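Local coordinates for protein exoribonuclease II, mitochondrial (Candida glabrata, PDB 6F3H) that probably degrades RNA from the 3' end as the magnesium-dependent exoribonuclease component of the mitochondrial RNA degradosome, at residues A[47-52]-A[136-141]; A[270-275]-A[290-295]; A[474-479]-A[698-703]; A[510-515]-A[616-621]; A[770-773]-A[779-782]. The protein carries 1 engineered substitution. All coordinates share one frame; numbering follows the deposited sequence.

Interaction 1: residues A[47-52]-A[136-141]; sequences SELTMC and TFTKFA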
# COMPACT_ATOMS: atom_id res chain seq x y z
N SER A 47 -8.67 -2.14 24.28
CA SER A 47 -9.42 -1.30 25.21
C SER A 47 -8.59 -0.80 26.41
O SER A 47 -9.16 -0.17 27.32
CB SER A 47 -10.70 -1.99 25.68
OG SER A 47 -11.76 -1.67 24.79
N GLU A 48 -7.28 -1.02 26.42
CA GLU A 48 -6.46 -0.41 27.45
C GLU A 48 -5.26 0.25 26.80
O GLU A 48 -4.69 -0.27 25.84
CB GLU A 48 -5.99 -1.45 28.48
N LEU A 49 -4.90 1.42 27.31
CA LEU A 49 -3.67 2.08 26.89
C LEU A 49 -2.45 1.35 27.38
O LEU A 49 -2.45 0.69 28.43
CB LEU A 49 -3.59 3.51 27.38
CG LEU A 49 -4.29 4.53 26.54
CD1 LEU A 49 -4.20 5.83 27.26
CD2 LEU A 49 -3.52 4.59 25.25
N THR A 50 -1.39 1.52 26.61
CA THR A 50 -0.11 0.91 26.88
C THR A 50 0.95 1.94 26.60
O THR A 50 0.66 3.00 26.05
CB THR A 50 0.09 -0.34 26.01
OG1 THR A 50 -1.17 -1.00 25.82
CG2 THR A 50 1.01 -1.27 26.72
N MSE A 51 2.18 1.63 26.95
CA MSE A 51 3.25 2.52 26.60
C MSE A 51 4.56 1.80 26.42
O MSE A 51 4.98 0.99 27.24
CB MSE A 51 3.42 3.57 27.65
CG MSE A 51 4.82 4.09 27.69
SE MSE A 51 4.89 5.77 28.59
CE MSE A 51 6.67 5.65 29.41
N CYS A 52 5.22 2.15 25.33
CA CYS A 52 6.45 1.48 24.99
C CYS A 52 7.46 1.75 26.07
O CYS A 52 7.74 2.90 26.38
CB CYS A 52 6.97 1.96 23.65
SG CYS A 52 8.34 0.97 23.13
N THR A 136 -4.44 8.63 33.34
CA THR A 136 -5.02 9.94 33.09
C THR A 136 -5.57 10.01 31.68
O THR A 136 -6.73 10.39 31.47
CB THR A 136 -3.98 11.03 33.34
OG1 THR A 136 -3.21 10.69 34.49
CG2 THR A 136 -4.63 12.36 33.55
N PHE A 137 -4.77 9.59 30.72
CA PHE A 137 -5.19 9.62 29.33
C PHE A 137 -6.43 8.78 29.12
O PHE A 137 -7.33 9.18 28.38
CB PHE A 137 -4.07 9.10 28.48
CG PHE A 137 -3.11 10.14 28.11
CD1 PHE A 137 -3.50 11.21 27.33
CD2 PHE A 137 -1.82 10.12 28.61
CE1 PHE A 137 -2.59 12.21 26.99
CE2 PHE A 137 -0.91 11.11 28.27
CZ PHE A 137 -1.30 12.16 27.47
N THR A 138 -6.49 7.60 29.74
CA THR A 138 -7.69 6.78 29.62
C THR A 138 -8.90 7.49 30.21
O THR A 138 -9.98 7.51 29.60
CB THR A 138 -7.50 5.41 30.26
OG1 THR A 138 -6.16 4.95 30.02
CG2 THR A 138 -8.46 4.43 29.64
N LYS A 139 -8.74 8.12 31.38
CA LYS A 139 -9.90 8.72 32.03
C LYS A 139 -10.50 9.80 31.17
O LYS A 139 -11.68 9.75 30.81
CB LYS A 139 -9.50 9.29 33.39
N PHE A 140 -9.69 10.79 30.79
CA PHE A 140 -10.19 11.84 29.92
C PHE A 140 -10.71 11.29 28.61
O PHE A 140 -11.57 11.91 27.98
CB PHE A 140 -9.09 12.84 29.66
CG PHE A 140 -8.77 13.66 30.82
CD1 PHE A 140 -9.69 14.58 31.28
CD2 PHE A 140 -7.59 13.50 31.50
CE1 PHE A 140 -9.42 15.36 32.36
CE2 PHE A 140 -7.30 14.27 32.59
CZ PHE A 140 -8.22 15.21 33.03
N ALA A 141 -10.15 10.17 28.16
CA ALA A 141 -10.67 9.56 26.95
C ALA A 141 -12.07 9.00 27.17
O ALA A 141 -13.00 9.34 26.42
CB ALA A 141 -9.72 8.46 26.47
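Leu-49 reaches out from the chain just ahead of strand 50-54 and lays one methyl, CD1, between two consecutive residues of the helix. Its CG sits anti to the carbonyl carbon (chi1 -84°), which places CD1 beside the helix, 3.5 Å from Phe-137 CB and, equally, 3.5 Å from Thr-138 OG1. The two approaches differ. Against Phe-137 the side chains meet at a slant and only the beta carbon of the phenylalanine is touched; the end of that side chain leads away, and the residue also touches Ile-39 of strand 39-42 and Thr-213. Against Thr-138 the side chains run antiparallel to one another, with Leu-49 CB also 4.0 Å from the hydroxyl oxygen OG1 of Thr-138. In the fold, the residue leading into the middle strand of a five-stranded antiparallel sheet is here set against the long helix 123-159, while helix 212-226 flanks the same spot through Leu-216 and Trp-220. No hydrogen bond joins the two segments. Thr-138 OG1, buried beside the leucine, is satisfied within its own helix, where it hydrogen-bonds to the carbonyl of Leu-134 one turn earlier.

Interaction 2: residues A[270-275]-A[290-295]; sequences YQEIKA and KRYDYI
Tyr-292 points its hydroxyl at the carboxylate of Glu-272, and this makes up the polar part of the contact. Tyr-292 OH is 3.3 Å from both OE1 and OE2 of Glu-272; either would be a weak hydrogen bond, and the single phenol proton is not settled between them. The carboxylate plane is turned 46° from the ring plane, and Glu-272 OE1 also lies near the ring edge, 3.3 Å from Tyr-292 CE1. A bend at chi2 (-77°) brings the glutamate round to this place. Its stronger partner is Arg-264, which forms a salt bridge to OE1 and a weak hydrogen bond to Tyr-294 OH, so the arginine probably helps to hold the carboxylate in position. These residues belong to an all-helical region in which two short helices, 285-291 and 293-303, pack back against the long helix 251-281. Tyr-292 stands at the break between the short helices: it is the first residue to leave the helical conformation of one and the N-cap residue of the next. Apolar packing comes from Ala-275, whose CB lies 4.2 Å from Tyr-292 CZ, neither over the ring nor squarely at its edge; the Tyr-292 side chain also touches Leu-279. A further van der Waals contact sets Tyr-294 OH 3.9 Å from Glu-272 CB, and the Tyr-294 side chain touches Leu-265.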
# COMPACT_ATOMS: atom_id res chain seq x y z
N TYR A 270 -35.52 -18.96 13.70
CA TYR A 270 -34.55 -19.21 12.65
C TYR A 270 -35.15 -20.08 11.55
O TYR A 270 -34.52 -21.01 11.05
CB TYR A 270 -33.28 -19.83 13.25
CG TYR A 270 -32.86 -19.19 14.56
CD1 TYR A 270 -32.13 -18.02 14.57
CD2 TYR A 270 -33.19 -19.75 15.78
CE1 TYR A 270 -31.75 -17.41 15.76
CE2 TYR A 270 -32.82 -19.15 16.98
CZ TYR A 270 -32.10 -17.97 16.96
OH TYR A 270 -31.70 -17.35 18.13
N GLN A 271 -36.41 -19.82 11.22
CA GLN A 271 -37.09 -20.67 10.25
C GLN A 271 -36.45 -20.57 8.89
O GLN A 271 -36.32 -21.57 8.18
CB GLN A 271 -38.56 -20.31 10.15
CG GLN A 271 -39.29 -21.25 9.20
CD GLN A 271 -40.73 -20.83 8.96
OE1 GLN A 271 -41.20 -19.83 9.50
NE2 GLN A 271 -41.45 -21.62 8.17
N GLU A 272 -36.07 -19.36 8.48
CA GLU A 272 -35.51 -19.19 7.15
C GLU A 272 -34.10 -19.73 7.05
O GLU A 272 -33.68 -20.16 5.98
CB GLU A 272 -35.60 -17.74 6.74
CG GLU A 272 -37.04 -17.36 6.64
CD GLU A 272 -37.65 -17.89 5.37
OE1 GLU A 272 -37.43 -17.27 4.31
OE2 GLU A 272 -38.30 -18.96 5.41
N ILE A 273 -33.34 -19.67 8.14
CA ILE A 273 -32.11 -20.44 8.19
C ILE A 273 -32.41 -21.89 7.90
O ILE A 273 -31.73 -22.55 7.11
CB ILE A 273 -31.45 -20.28 9.57
CG1 ILE A 273 -30.98 -18.85 9.80
CG2 ILE A 273 -30.31 -21.28 9.75
CD1 ILE A 273 -30.11 -18.71 11.03
N LYS A 274 -33.45 -22.41 8.54
CA LYS A 274 -33.77 -23.83 8.45
C LYS A 274 -34.24 -24.19 7.05
O LYS A 274 -33.82 -25.21 6.49
CB LYS A 274 -34.84 -24.18 9.48
CG LYS A 274 -34.36 -24.19 10.91
CD LYS A 274 -35.53 -24.17 11.85
CE LYS A 274 -35.11 -23.96 13.28
NZ LYS A 274 -36.30 -23.56 14.07
N ALA A 275 -35.10 -23.36 6.47
CA ALA A 275 -35.58 -23.61 5.12
C ALA A 275 -34.43 -23.63 4.14
O ALA A 275 -34.36 -24.49 3.26
CB ALA A 275 -36.61 -22.55 4.75
N LYS A 290 -33.93 -17.88 -6.55
CA LYS A 290 -35.13 -17.05 -6.60
C LYS A 290 -35.45 -16.49 -5.22
O LYS A 290 -35.81 -15.32 -5.07
CB LYS A 290 -36.30 -17.87 -7.14
N ARG A 291 -35.25 -17.31 -4.19
CA ARG A 291 -35.76 -16.97 -2.88
C ARG A 291 -34.72 -16.33 -1.99
O ARG A 291 -34.97 -15.29 -1.37
CB ARG A 291 -36.29 -18.22 -2.19
CG ARG A 291 -37.78 -18.28 -2.09
CD ARG A 291 -38.23 -19.37 -1.11
NE ARG A 291 -38.19 -20.70 -1.71
CZ ARG A 291 -38.41 -21.84 -1.05
NH1 ARG A 291 -38.69 -21.83 0.25
NH2 ARG A 291 -38.35 -22.99 -1.70
N TYR A 292 -33.53 -16.90 -1.96
CA TYR A 292 -32.58 -16.52 -0.93
C TYR A 292 -31.37 -15.83 -1.51
O TYR A 292 -30.24 -16.16 -1.13
CB TYR A 292 -32.14 -17.76 -0.14
CG TYR A 292 -33.24 -18.38 0.70
CD1 TYR A 292 -33.78 -17.69 1.78
CD2 TYR A 292 -33.75 -19.63 0.40
CE1 TYR A 292 -34.80 -18.25 2.57
CE2 TYR A 292 -34.77 -20.20 1.18
CZ TYR A 292 -35.29 -19.51 2.25
OH TYR A 292 -36.30 -20.08 3.00
N ASP A 293 -31.56 -14.86 -2.40
CA ASP A 293 -30.36 -14.21 -2.88
C ASP A 293 -29.76 -13.32 -1.81
O ASP A 293 -28.54 -13.10 -1.79
CB ASP A 293 -30.61 -13.41 -4.16
CG ASP A 293 -29.33 -13.25 -5.01
OD1 ASP A 293 -28.53 -14.21 -5.08
OD2 ASP A 293 -29.10 -12.17 -5.60
N TYR A 294 -30.59 -12.82 -0.89
CA TYR A 294 -30.01 -12.03 0.18
C TYR A 294 -29.01 -12.83 1.01
O TYR A 294 -28.12 -12.24 1.63
CB TYR A 294 -31.11 -11.47 1.06
CG TYR A 294 -31.90 -12.47 1.86
CD1 TYR A 294 -32.96 -13.16 1.30
CD2 TYR A 294 -31.62 -12.68 3.19
CE1 TYR A 294 -33.70 -14.06 2.04
CE2 TYR A 294 -32.35 -13.57 3.95
CZ TYR A 294 -33.39 -14.26 3.39
OH TYR A 294 -34.12 -15.13 4.18
N ILE A 295 -29.08 -14.15 0.99
CA ILE A 295 -28.08 -14.92 1.71
C ILE A 295 -26.83 -15.09 0.89
O ILE A 295 -25.72 -15.10 1.42
CB ILE A 295 -28.64 -16.28 2.14
CG1 ILE A 295 -29.86 -16.09 3.04
CG2 ILE A 295 -27.56 -17.12 2.78
CD1 ILE A 295 -30.31 -17.36 3.72

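Interaction 3: residues A[474-479]-A[698-703]; sequences SFCNRA and SPMRRG. With nucleotides of chain C.
Met-700, modelled as selenomethionine, meets the helix around Cys-476 with the last atom of its side chain. From CB the chain runs out extended through CG to SE, without a close contact to segment 474-479, and then bends at chi3 (85°) to lay its methyl CE against the helix. Met-700 CE lies 3.3 Å from Cys-476 CA, also meeting that residue's carbonyl O, CB and SG, and reaches Ala-479 CB at 4.3 Å, bridging residues one turn apart. The next two residues face the RNA instead. Arg-701 NE, on an extended chain, donates to OP2 of C6 of chain C, and Arg-701 NH2 bonds the same oxygen and, weakly, OP2 of A5 of chain C. The guanidinium plane has Ser-698 CB over one face and C5 of the C6 base over the other. Arg-702 NH1 reaches OP2 of A5 of chain C, and its NH2 forms a salt bridge with Asp-705. The loop thus has a methionine against helix 473-479 and two arginines on adjoining phosphates. Within the RNB domain it leads into helix 703-716 and packs on helix 473-479, with backbone hydrogen bonds from Arg-701 to Thr-460 and from Gly-703 to Ala-458.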
# COMPACT_ATOMS: atom_id res chain seq x y z
N SER A 474 -8.43 6.73 -22.56
CA SER A 474 -8.15 7.72 -23.59
C SER A 474 -6.88 8.50 -23.29
O SER A 474 -6.01 8.66 -24.14
CB SER A 474 -9.32 8.68 -23.72
OG SER A 474 -9.36 9.54 -22.61
N PHE A 475 -6.76 8.99 -22.06
CA PHE A 475 -5.58 9.74 -21.67
C PHE A 475 -4.33 8.88 -21.68
O PHE A 475 -3.22 9.40 -21.87
CB PHE A 475 -5.78 10.31 -20.26
CG PHE A 475 -6.81 11.40 -20.17
CD1 PHE A 475 -8.08 11.22 -20.69
CD2 PHE A 475 -6.52 12.58 -19.51
CE1 PHE A 475 -9.02 12.22 -20.60
CE2 PHE A 475 -7.46 13.58 -19.41
CZ PHE A 475 -8.71 13.40 -19.95
N CYS A 476 -4.48 7.58 -21.48
CA CYS A 476 -3.31 6.71 -21.45
C CYS A 476 -2.73 6.50 -22.84
O CYS A 476 -1.51 6.51 -23.02
CB CYS A 476 -3.66 5.37 -20.80
SG CYS A 476 -3.93 5.37 -18.97
N ASN A 477 -3.60 6.32 -23.83
CA ASN A 477 -3.15 6.14 -25.20
C ASN A 477 -2.39 7.36 -25.68
O ASN A 477 -1.35 7.24 -26.35
CB ASN A 477 -4.36 5.88 -26.08
CG ASN A 477 -4.78 4.44 -26.03
OD1 ASN A 477 -3.94 3.55 -25.86
ND2 ASN A 477 -6.08 4.19 -26.13
N ARG A 478 -2.88 8.56 -25.33
CA ARG A 478 -2.23 9.78 -25.78
C ARG A 478 -0.91 9.98 -25.08
O ARG A 478 0.11 10.26 -25.72
CB ARG A 478 -3.12 11.00 -25.54
CG ARG A 478 -2.31 12.26 -25.67
CD ARG A 478 -3.08 13.45 -26.15
NE ARG A 478 -2.14 14.53 -26.45
CZ ARG A 478 -2.19 15.31 -27.54
NH1 ARG A 478 -3.13 15.12 -28.45
NH2 ARG A 478 -1.27 16.26 -27.71
N ALA A 479 -0.89 9.82 -23.77
CA ALA A 479 0.30 10.20 -23.02
C ALA A 479 1.39 9.14 -23.06
O ALA A 479 2.55 9.47 -22.78
CB ALA A 479 -0.11 10.48 -21.57
N SER A 698 6.93 8.02 -12.77
CA SER A 698 5.71 7.26 -13.09
C SER A 698 4.46 8.09 -12.84
O SER A 698 3.61 7.72 -12.04
CB SER A 698 5.67 5.99 -12.25
OG SER A 698 6.96 5.50 -12.12
N PRO A 699 4.29 9.18 -13.57
CA PRO A 699 3.13 10.04 -13.33
C PRO A 699 1.78 9.45 -13.76
O PRO A 699 0.76 10.07 -13.46
CB PRO A 699 3.46 11.30 -14.13
CG PRO A 699 4.35 10.83 -15.22
CD PRO A 699 5.14 9.69 -14.65
N MSE A 700 1.72 8.31 -14.44
CA MSE A 700 0.41 7.78 -14.88
C MSE A 700 -0.12 6.70 -14.00
O MSE A 700 -1.18 6.14 -14.26
CB MSE A 700 0.47 7.18 -16.27
CG MSE A 700 0.74 8.12 -17.40
SE MSE A 700 1.25 7.08 -18.99
CE MSE A 700 -0.50 6.66 -19.72
N ARG A 701 0.67 6.34 -13.01
CA ARG A 701 0.35 5.20 -12.17
C ARG A 701 0.67 5.46 -10.72
O ARG A 701 0.42 4.59 -9.89
CB ARG A 701 1.11 3.96 -12.67
CG ARG A 701 2.60 4.03 -12.48
CD ARG A 701 3.26 2.71 -12.87
NE ARG A 701 4.71 2.76 -12.77
CZ ARG A 701 5.40 2.44 -11.67
NH1 ARG A 701 4.77 2.05 -10.58
NH2 ARG A 701 6.72 2.52 -11.66
N ARG A 702 1.22 6.63 -10.38
CA ARG A 702 1.44 7.08 -9.02
C ARG A 702 1.01 8.54 -8.92
O ARG A 702 1.57 9.39 -9.61
CB ARG A 702 2.90 6.96 -8.61
CG ARG A 702 3.44 5.58 -8.57
CD ARG A 702 4.69 5.59 -7.73
NE ARG A 702 5.76 6.26 -8.44
CZ ARG A 702 6.93 5.70 -8.74
NH1 ARG A 702 7.19 4.46 -8.35
NH2 ARG A 702 7.85 6.41 -9.39
N GLY A 703 0.05 8.82 -8.03
CA GLY A 703 -0.40 10.15 -7.73
C GLY A 703 0.67 11.10 -7.22
O GLY A 703 0.67 12.27 -7.61
P C C 6 6.62 2.03 -15.84
OP1 C C 6 6.40 2.69 -17.13
OP2 C C 6 6.61 2.79 -14.58
O5' C C 6 5.53 0.89 -15.82
C5' C C 6 5.55 -0.11 -16.83
C4' C C 6 4.62 -1.26 -16.51
O4' C C 6 5.14 -2.06 -15.41
C3' C C 6 3.23 -0.91 -16.03
O3' C C 6 2.37 -0.46 -17.07
C2' C C 6 2.79 -2.22 -15.45
O2' C C 6 2.58 -3.13 -16.52
C1' C C 6 4.06 -2.66 -14.73
N1 C C 6 4.05 -2.27 -13.30
C2 C C 6 3.40 -3.12 -12.38
O2 C C 6 2.89 -4.17 -12.78
N3 C C 6 3.31 -2.86 -11.06
C4 C C 6 3.85 -1.74 -10.62
N4 C C 6 3.75 -1.53 -9.31
C5 C C 6 4.52 -0.84 -11.51
C6 C C 6 4.60 -1.12 -12.82
P A C 5 10.15 3.19 -11.55
OP1 A C 5 10.14 4.52 -12.21
OP2 A C 5 9.33 3.00 -10.32
O5' A C 5 9.63 2.15 -12.62
C5' A C 5 10.30 2.05 -13.87
C4' A C 5 9.95 0.79 -14.60
O4' A C 5 10.41 -0.36 -13.85
C3' A C 5 8.48 0.52 -14.83
O3' A C 5 7.98 1.22 -15.95
C2' A C 5 8.45 -0.98 -15.01
O2' A C 5 8.93 -1.33 -16.31
C1' A C 5 9.49 -1.41 -13.98
N9 A C 5 8.84 -1.58 -12.69
C8 A C 5 8.70 -0.68 -11.66
N7 A C 5 8.02 -1.15 -10.64
C5 A C 5 7.68 -2.42 -11.08
C6 A C 5 6.96 -3.44 -10.47
N6 A C 5 6.42 -3.34 -9.25
N1 A C 5 6.82 -4.59 -11.18
C2 A C 5 7.37 -4.68 -12.41
N3 A C 5 8.08 -3.79 -13.10
C4 A C 5 8.18 -2.69 -12.34

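Interaction 4: residues A[510-515]-A[616-621]; sequences DTFQVR and NKLCAA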
# COMPACT_ATOMS: atom_id res chain seq x y z
N ASP A 510 25.17 20.76 -12.21
CA ASP A 510 25.00 21.97 -12.99
C ASP A 510 24.55 21.65 -14.41
O ASP A 510 23.92 22.49 -15.05
CB ASP A 510 26.33 22.74 -12.94
CG ASP A 510 26.21 24.16 -13.44
OD1 ASP A 510 25.65 24.38 -14.54
OD2 ASP A 510 26.69 25.08 -12.74
N THR A 511 24.81 20.43 -14.91
CA THR A 511 24.21 19.99 -16.18
C THR A 511 22.70 19.83 -16.08
O THR A 511 21.99 19.93 -17.09
CB THR A 511 24.75 18.65 -16.63
OG1 THR A 511 26.17 18.59 -16.44
CG2 THR A 511 24.43 18.46 -18.08
N PHE A 512 22.21 19.51 -14.89
CA PHE A 512 20.85 19.04 -14.74
C PHE A 512 19.86 20.05 -15.27
O PHE A 512 19.93 21.24 -14.95
CB PHE A 512 20.55 18.75 -13.27
CG PHE A 512 19.13 18.32 -13.02
CD1 PHE A 512 18.75 17.00 -13.18
CD2 PHE A 512 18.16 19.24 -12.65
CE1 PHE A 512 17.42 16.60 -12.96
CE2 PHE A 512 16.85 18.84 -12.42
CZ PHE A 512 16.48 17.52 -12.58
N GLN A 513 18.91 19.56 -16.04
CA GLN A 513 17.99 20.45 -16.69
C GLN A 513 16.64 19.76 -16.82
O GLN A 513 16.57 18.55 -17.03
CB GLN A 513 18.54 20.83 -18.05
CG GLN A 513 17.92 22.01 -18.68
CD GLN A 513 18.18 22.01 -20.14
OE1 GLN A 513 17.47 22.66 -20.90
NE2 GLN A 513 19.18 21.26 -20.57
N VAL A 514 15.56 20.53 -16.69
CA VAL A 514 14.22 20.00 -16.87
C VAL A 514 13.57 20.78 -18.00
O VAL A 514 13.61 22.01 -17.99
CB VAL A 514 13.39 20.11 -15.57
CG1 VAL A 514 12.04 19.38 -15.71
CG2 VAL A 514 14.14 19.60 -14.36
N ARG A 515 13.00 20.06 -18.97
CA ARG A 515 12.37 20.67 -20.14
C ARG A 515 11.15 19.88 -20.56
O ARG A 515 11.11 18.66 -20.40
CB ARG A 515 13.25 20.71 -21.38
CG ARG A 515 14.36 21.67 -21.36
CD ARG A 515 15.22 21.45 -22.60
NE ARG A 515 16.38 20.63 -22.28
CZ ARG A 515 17.13 20.03 -23.18
NH1 ARG A 515 16.86 20.13 -24.47
NH2 ARG A 515 18.17 19.31 -22.78
N ASN A 616 14.90 10.38 -9.69
CA ASN A 616 14.06 10.74 -8.58
C ASN A 616 14.87 11.42 -7.49
O ASN A 616 14.39 12.37 -6.87
CB ASN A 616 13.35 9.50 -8.07
CG ASN A 616 12.27 9.04 -9.01
OD1 ASN A 616 11.59 9.86 -9.62
ND2 ASN A 616 12.11 7.74 -9.14
N LYS A 617 16.12 10.98 -7.28
CA LYS A 617 16.98 11.67 -6.32
C LYS A 617 17.19 13.11 -6.73
O LYS A 617 17.18 14.01 -5.89
CB LYS A 617 18.33 10.98 -6.18
CG LYS A 617 18.35 9.77 -5.30
CD LYS A 617 19.78 9.40 -4.98
CE LYS A 617 20.50 8.71 -6.15
NZ LYS A 617 21.82 8.14 -5.71
N LEU A 618 17.39 13.36 -8.02
CA LEU A 618 17.75 14.71 -8.44
C LEU A 618 16.58 15.67 -8.33
O LEU A 618 16.76 16.83 -7.96
CB LEU A 618 18.28 14.68 -9.87
CG LEU A 618 19.69 14.10 -9.90
CD1 LEU A 618 20.22 14.02 -11.32
CD2 LEU A 618 20.63 14.88 -8.99
N CYS A 619 15.36 15.22 -8.65
CA CYS A 619 14.23 16.14 -8.49
C CYS A 619 14.00 16.50 -7.04
O CYS A 619 13.43 17.56 -6.76
CB CYS A 619 12.95 15.56 -9.06
SG CYS A 619 12.91 15.75 -10.79
N ALA A 620 14.42 15.64 -6.13
CA ALA A 620 14.45 16.04 -4.73
C ALA A 620 15.26 17.32 -4.59
O ALA A 620 14.76 18.33 -4.10
CB ALA A 620 15.06 14.92 -3.88
N ALA A 621 16.50 17.29 -5.08
CA ALA A 621 17.36 18.46 -5.00
C ALA A 621 16.70 19.66 -5.65
O ALA A 621 16.68 20.76 -5.09
CB ALA A 621 18.70 18.16 -5.66
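The ring of Phe-512 is the flat group of this contact, and segment 616-621 of helix 603-625 meets it in two ways. Near its plane, at the edge, sits Cys-619 SG, 4.4 Å from Phe-512 CZ at the tip of the ring. Leu-618 comes in obliquely, neither over a face nor at an edge, with Leu-618 CB 3.7 Å from Phe-512 CE1 and Leu-618 CD1 3.8 Å from Phe-512 CD1. The two side chains lie alongside one another, pointing opposite ways, so the leucine spans one side of the ring from CD1 to CE1 and the cysteine takes over at the end. With CG anti to the backbone nitrogen (chi1 177°), the phenylalanine stretches across from strand to helix.

The chain has just turned a corner at Asp-510 and Thr-511. Phe-512 follows this corner, and strand 505-519 runs on through Gln-513, whose backbone pairs with Ser-494 of strand 488-499. Helix 603-625 packs on this sheet of the RNB domain. Leu-618 also touches Tyr-509, and Cys-619 fits among Phe-493, Leu-694 and Val-696. The amide of Asn-616 instead ties the helix to the loop, hydrogen-bonding through both its ends, to Val-696 N and to Tyr-693 OH.

No hydrogen bond or charge pair crosses between the two segments. Carbon and sulfur surfaces alone join strand to helix here, so the contact depends on shape and on burial of apolar area.

Interaction 5: residues A[770-773]-A[779-782]; sequences VTSV and VNCL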
# COMPACT_ATOMS: atom_id res chain seq x y z
N VAL A 770 11.83 -20.34 9.60
CA VAL A 770 11.16 -19.78 10.76
C VAL A 770 11.31 -18.27 10.77
O VAL A 770 12.40 -17.74 10.53
CB VAL A 770 11.74 -20.38 12.05
CG1 VAL A 770 11.00 -19.85 13.25
CG2 VAL A 770 11.74 -21.89 11.97
N THR A 771 10.21 -17.58 11.06
CA THR A 771 10.18 -16.13 10.99
C THR A 771 9.65 -15.44 12.23
O THR A 771 9.48 -14.22 12.21
CB THR A 771 9.34 -15.66 9.79
OG1 THR A 771 7.95 -15.92 10.03
CG2 THR A 771 9.80 -16.39 8.53
N SER A 772 9.36 -16.18 13.31
CA SER A 772 8.85 -15.54 14.51
C SER A 772 9.25 -16.35 15.73
O SER A 772 9.65 -17.52 15.62
CB SER A 772 7.32 -15.40 14.50
OG SER A 772 6.69 -16.64 14.82
N VAL A 773 9.14 -15.71 16.89
CA VAL A 773 9.30 -16.36 18.19
C VAL A 773 8.05 -17.18 18.49
O VAL A 773 6.95 -16.83 18.02
CB VAL A 773 9.55 -15.32 19.30
CG1 VAL A 773 10.76 -14.50 18.98
CG2 VAL A 773 8.34 -14.42 19.45
N VAL A 779 5.20 -20.99 15.86
CA VAL A 779 6.02 -20.02 15.15
C VAL A 779 5.36 -19.67 13.83
O VAL A 779 4.51 -20.39 13.29
CB VAL A 779 7.42 -20.58 14.88
CG1 VAL A 779 8.06 -20.99 16.19
CG2 VAL A 779 7.30 -21.74 13.94
N ASN A 780 5.74 -18.51 13.32
CA ASN A 780 5.43 -18.16 11.95
C ASN A 780 6.55 -18.64 11.04
O ASN A 780 7.72 -18.71 11.44
CB ASN A 780 5.24 -16.66 11.82
CG ASN A 780 3.96 -16.21 12.41
OD1 ASN A 780 3.06 -17.00 12.62
ND2 ASN A 780 3.86 -14.92 12.69
N CYS A 781 6.19 -18.93 9.80
CA CYS A 781 7.18 -19.42 8.84
C CYS A 781 6.80 -18.96 7.44
O CYS A 781 5.71 -18.41 7.21
CB CYS A 781 7.30 -20.93 8.91
SG CYS A 781 5.75 -21.76 8.62
N LEU A 782 7.71 -19.20 6.49
CA LEU A 782 7.44 -18.91 5.09
C LEU A 782 8.06 -19.98 4.20
O LEU A 782 8.92 -20.75 4.62
CB LEU A 782 7.99 -17.53 4.69
CG LEU A 782 9.43 -17.21 5.07
CD1 LEU A 782 10.50 -17.97 4.27
CD2 LEU A 782 9.66 -15.72 4.97
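Ser-772 and Asn-780 form the tight part of this contact. Asn-780 N gives its hydrogen to Ser-772 OG at 2.6 Å in a nearly straight bond (165°), and the serine hydroxyl OG turns its own hydrogen to Val-773 O, 3.2 Å away and well above that carbonyl's plane. A side-chain oxygen thus receives the strand's N-H. OG is brought there by lying between the backbone nitrogen and the carbonyl carbon of its own residue (chi1 79°). The second cross-bond is ordinary backbone, Thr-771 N to Asn-780 O at 2.8 Å. The motif is a beta hairpin: strand 765-770 returns as strand 778-782, with Val-770 and Cys-781 an antiparallel non-hydrogen-bonded pair. This five-stranded C-terminal part is consistent with the S1 (OB-fold) domain found in relatives such as RNase II. Among the buried residues Val-770 CG1 packs 4.0 Å from Val-779 CB, and Val-779 continues onto Leu-793 of the next strand. Thr-771 and Leu-782 are partly exposed, yet close, with Thr-771 CG2 3.6 Å from Leu-782 CG. The loose parts are the Asn-780 amide, at the margin although its CB lies beside two hydroxyls, and Val-773, which points away from the strand and touches Arg-63.

Interactions 3 and 4 both lie in the RNB domain and are the closest pair, centres 21 Å apart and nearest atoms about 4 Å. The sequence of interaction 4 falls between the two segments of interaction 3. Interaction 3 grips the RNA phosphates, and its Met-700 side chain is about 10 Å from the magnesium held by Asp-401 and Asp-410. Measured between nearest atoms, interaction 4 is about 4 Å from the nucleic acid, interaction 5, in the C-terminal sheet, about 6 Å, interaction 1 about 16 Å, and interaction 2, in the helical region, about 33 Å. The centres of interactions 3 and 5 are 41 Å apart.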